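Local structure of frutapin (Artocarpus altilis, 5KRP) at residues V97-F102 against G114-T119. The protein is a breadfruit lectin of the jacalin-related family that probably binds carbohydrate. Numbering follows the deposited sequence.
Sequences VRSLKF and GEEDGT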
ATOM      1  N   VAL A  97      -7.220  -1.474 -29.018  1.00 16.19           N
ATOM      2  CA  VAL A  97      -8.405  -1.331 -28.183  1.00 16.46           C
ATOM      3  C   VAL A  97      -9.543  -0.805 -29.036  1.00 16.92           C
ATOM      4  O   VAL A  97      -9.482   0.328 -29.495  1.00 19.14           O
ATOM      5  CB  VAL A  97      -8.169  -0.336 -27.005  1.00 16.43           C
ATOM      6  CG1 VAL A  97      -9.426  -0.186 -26.170  1.00 15.13           C
ATOM      7  CG2 VAL A  97      -6.946  -0.785 -26.174  1.00 16.30           C
ATOM      8  N   ARG A  98     -10.523  -1.664 -29.249  1.00 16.98           N
ATOM      9  CA  ARG A  98     -11.641  -1.432 -30.169  1.00 17.93           C
ATOM     10  C   ARG A  98     -12.759  -0.721 -29.453  1.00 18.44           C
ATOM     11  O   ARG A  98     -13.458   0.119 -30.038  1.00 18.74           O
ATOM     12  CB  ARG A  98     -12.145  -2.735 -30.821  1.00 18.88           C
ATOM     13  CG  ARG A  98     -11.143  -3.466 -31.713  1.00 21.90           C
ATOM     14  CD  ARG A  98     -10.688  -2.681 -32.931  1.00 25.54           C
ATOM     15  NE  ARG A  98     -11.881  -2.346 -33.670  1.00 26.46           N
ATOM     16  CZ  ARG A  98     -12.462  -3.136 -34.564  1.00 30.45           C
ATOM     17  NH1 ARG A  98     -11.906  -4.285 -34.951  1.00 30.12           N
ATOM     18  NH2 ARG A  98     -13.610  -2.757 -35.053  1.00 30.32           N
ATOM     19  N   SER A  99     -12.894  -0.971 -28.154  1.00 17.47           N
ATOM     20  CA  SER A  99     -13.976  -0.351 -27.370  1.00 16.66           C
ATOM     21  C   SER A  99     -13.510  -0.165 -25.894  1.00 18.64           C
ATOM     22  O   SER A  99     -12.742  -1.011 -25.386  1.00 17.57           O
ATOM     23  CB  SER A  99     -15.180  -1.264 -27.322  1.00 18.51           C
ATOM     24  OG  SER A  99     -16.308  -0.598 -26.847  1.00 24.10           O
ATOM     25  N   LEU A 100     -14.089   0.833 -25.236  1.00 18.01           N
ATOM     26  CA  LEU A 100     -13.967   1.024 -23.780  1.00 17.24           C
ATOM     27  C   LEU A 100     -15.350   1.346 -23.168  1.00 20.17           C
ATOM     28  O   LEU A 100     -16.198   2.000 -23.765  1.00 19.89           O
ATOM     29  CB  LEU A 100     -12.972   2.124 -23.401  1.00 17.65           C
ATOM     30  CG  LEU A 100     -11.528   1.825 -23.643  1.00 18.72           C
ATOM     31  CD1 LEU A 100     -10.732   3.061 -23.492  1.00 20.19           C
ATOM     32  CD2 LEU A 100     -11.007   0.763 -22.654  1.00 20.63           C
ATOM     33  N   LYS A 101     -15.532   0.937 -21.927  1.00 17.75           N
ATOM     34  CA  LYS A 101     -16.732   1.272 -21.123  1.00 17.86           C
ATOM     35  C   LYS A 101     -16.282   1.415 -19.636  1.00 19.55           C
ATOM     36  O   LYS A 101     -15.425   0.649 -19.169  1.00 17.28           O
ATOM     37  CB  LYS A 101     -17.734   0.127 -21.196  1.00 19.19           C
ATOM     38  CG  LYS A 101     -18.986   0.436 -20.446  1.00 23.26           C
ATOM     39  CD  LYS A 101     -19.853  -0.779 -20.228  1.00 28.81           C
ATOM     40  CE  LYS A 101     -20.519  -1.249 -21.450  1.00 33.73           C
ATOM     41  NZ  LYS A 101     -21.473  -2.336 -20.998  1.00 37.12           N
ATOM     42  N   PHE A 102     -16.872   2.382 -18.940  1.00 20.52           N
ATOM     43  CA  PHE A 102     -16.472   2.756 -17.555  1.00 20.42           C
ATOM     44  C   PHE A 102     -17.725   2.760 -16.735  1.00 20.89           C
ATOM     45  O   PHE A 102     -18.758   3.301 -17.184  1.00 21.37           O
ATOM     46  CB  PHE A 102     -15.909   4.153 -17.550  1.00 20.05           C
ATOM     47  CG  PHE A 102     -14.643   4.299 -18.272  1.00 20.88           C
ATOM     48  CD1 PHE A 102     -13.480   3.828 -17.739  1.00 21.82           C
ATOM     49  CD2 PHE A 102     -14.614   4.860 -19.568  1.00 23.07           C
ATOM     50  CE1 PHE A 102     -12.289   3.950 -18.440  1.00 21.98           C
ATOM     51  CE2 PHE A 102     -13.417   4.925 -20.313  1.00 22.05           C
ATOM     52  CZ  PHE A 102     -12.234   4.497 -19.733  1.00 22.39           C
ATOM     53  N   GLY A 114     -16.759   3.186 -29.263  1.00 23.57           N
ATOM     54  CA  GLY A 114     -16.044   2.355 -30.197  1.00 22.22           C
ATOM     55  C   GLY A 114     -16.897   1.196 -30.667  1.00 25.17           C
ATOM     56  O   GLY A 114     -18.128   1.262 -30.610  1.00 28.49           O
ATOM     57  N   GLU A 115     -16.265   0.135 -31.141  1.00 22.31           N
ATOM     58  CA  GLU A 115     -17.016  -1.055 -31.535  1.00 22.72           C
ATOM     59  C   GLU A 115     -16.713  -2.249 -30.676  1.00 21.35           C
ATOM     60  O   GLU A 115     -15.557  -2.600 -30.509  1.00 21.55           O
ATOM     61  CB  GLU A 115     -16.722  -1.455 -32.989  1.00 26.70           C
ATOM     62  CG  GLU A 115     -17.075  -0.319 -33.969  1.00 31.35           C
ATOM     63  CD  GLU A 115     -16.803  -0.657 -35.457  1.00 39.54           C
ATOM     64  OE1 GLU A 115     -16.063  -1.632 -35.755  1.00 41.72           O
ATOM     65  OE2 GLU A 115     -17.313   0.101 -36.321  1.00 48.13           O
ATOM     66  N   GLU A 116     -17.753  -2.933 -30.258  1.00 21.65           N
ATOM     67  CA  GLU A 116     -17.625  -4.158 -29.426  1.00 24.63           C
ATOM     68  C   GLU A 116     -17.309  -5.391 -30.251  1.00 25.03           C
ATOM     69  O   GLU A 116     -18.124  -6.276 -30.414  1.00 31.59           O
ATOM     70  CB  GLU A 116     -18.809  -4.311 -28.489  1.00 28.03           C
ATOM     71  CG  GLU A 116     -18.966  -3.097 -27.553  1.00 27.99           C
ATOM     72  CD  GLU A 116     -19.989  -3.331 -26.448  1.00 31.78           C
ATOM     73  OE1 GLU A 116     -21.079  -3.840 -26.780  1.00 38.36           O
ATOM     74  OE2 GLU A 116     -19.714  -3.047 -25.245  1.00 33.22           O
ATOM     75  N   ASP A 117     -16.090  -5.433 -30.750  0.50 28.23           N
ATOM     76  CA  ASP A 117     -15.624  -6.498 -31.618  0.50 28.82           C
ATOM     77  C   ASP A 117     -14.340  -7.042 -31.035  0.50 26.53           C
ATOM     78  O   ASP A 117     -13.420  -6.275 -30.709  0.50 25.99           O
ATOM     79  CB  ASP A 117     -15.372  -5.935 -33.030  0.50 34.44           C
ATOM     80  CG  ASP A 117     -16.608  -6.022 -33.952  0.50 38.06           C
ATOM     81  OD1 ASP A 117     -17.707  -5.575 -33.562  0.50 40.53           O
ATOM     82  OD2 ASP A 117     -16.464  -6.539 -35.085  0.50 39.29           O
ATOM     83  N   GLY A 118     -14.253  -8.364 -30.933  1.00 23.96           N
ATOM     84  CA  GLY A 118     -13.048  -9.058 -30.571  1.00 24.72           C
ATOM     85  C   GLY A 118     -13.148  -9.692 -29.192  1.00 22.09           C
ATOM     86  O   GLY A 118     -14.151 -10.265 -28.856  1.00 23.17           O
ATOM     87  N   THR A 119     -12.086  -9.556 -28.427  1.00 20.26           N
ATOM     88  CA  THR A 119     -11.938 -10.169 -27.130  1.00 21.55           C
ATOM     89  C   THR A 119     -12.317  -9.190 -26.021  1.00 21.28           C
ATOM     90  O   THR A 119     -11.702  -8.161 -25.874  1.00 20.35           O
ATOM     91  CB  THR A 119     -10.516 -10.624 -26.938  1.00 22.58           C
ATOM     92  OG1 THR A 119     -10.213 -11.545 -27.984  1.00 26.20           O
ATOM     93  CG2 THR A 119     -10.318 -11.382 -25.599  1.00 24.26           C
TER
HETATM   94  O   HOH W   1     -17.199  -2.053 -24.528  1.00 23.35           O
HETATM   95  O   HOH W   2     -19.781  -4.504 -22.545  1.00 40.93           O
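Arg98 and Glu115 meet in a salt bridge, NH2 to OE1 at 2.8 Å, the carboxylate coming to the edge of the guanidinium with the two planes 49° apart. The arginine chain bends at chi2 and chi3, curling its tip toward an extended Glu115, while CB of Asp117 lies over one guanidinium face. The backbone is gripped at the same place: Glu115 N donates to Arg98 O (3.0 Å) from above the carbonyl plane, and Gly114 CA adds a CA-H...O contact to that oxygen. Next along the strand, Ser99 CB packs on Glu115 O at 3.5 Å. Its OG, anti to the backbone N (chi1 -167°), bonds to Tyr113 O and accepts a hydrogen bond from a water that also donates to Glu116 OE2; a second water links OE2 to Lys101 NZ. Farther out, Glu36 O, in the loop between strands 26-34 and 38-47 of a second sheet, accepts from Arg98 NE. Asp117 N bonds Glu115 O (2.9 Å) across an inverse gamma turn centred on Glu116. Arg98 and Ser99 form a classic beta bulge against Tyr83 of strand 77-86. Strand 109-114 ends at the non-hydrogen-bonded antiparallel pair Ser99-Gly114, and the connection crosses 95-104 and 77-86 to the far edge strand 119-125, within one four-stranded sheet of the jacalin-type beta-prism fold.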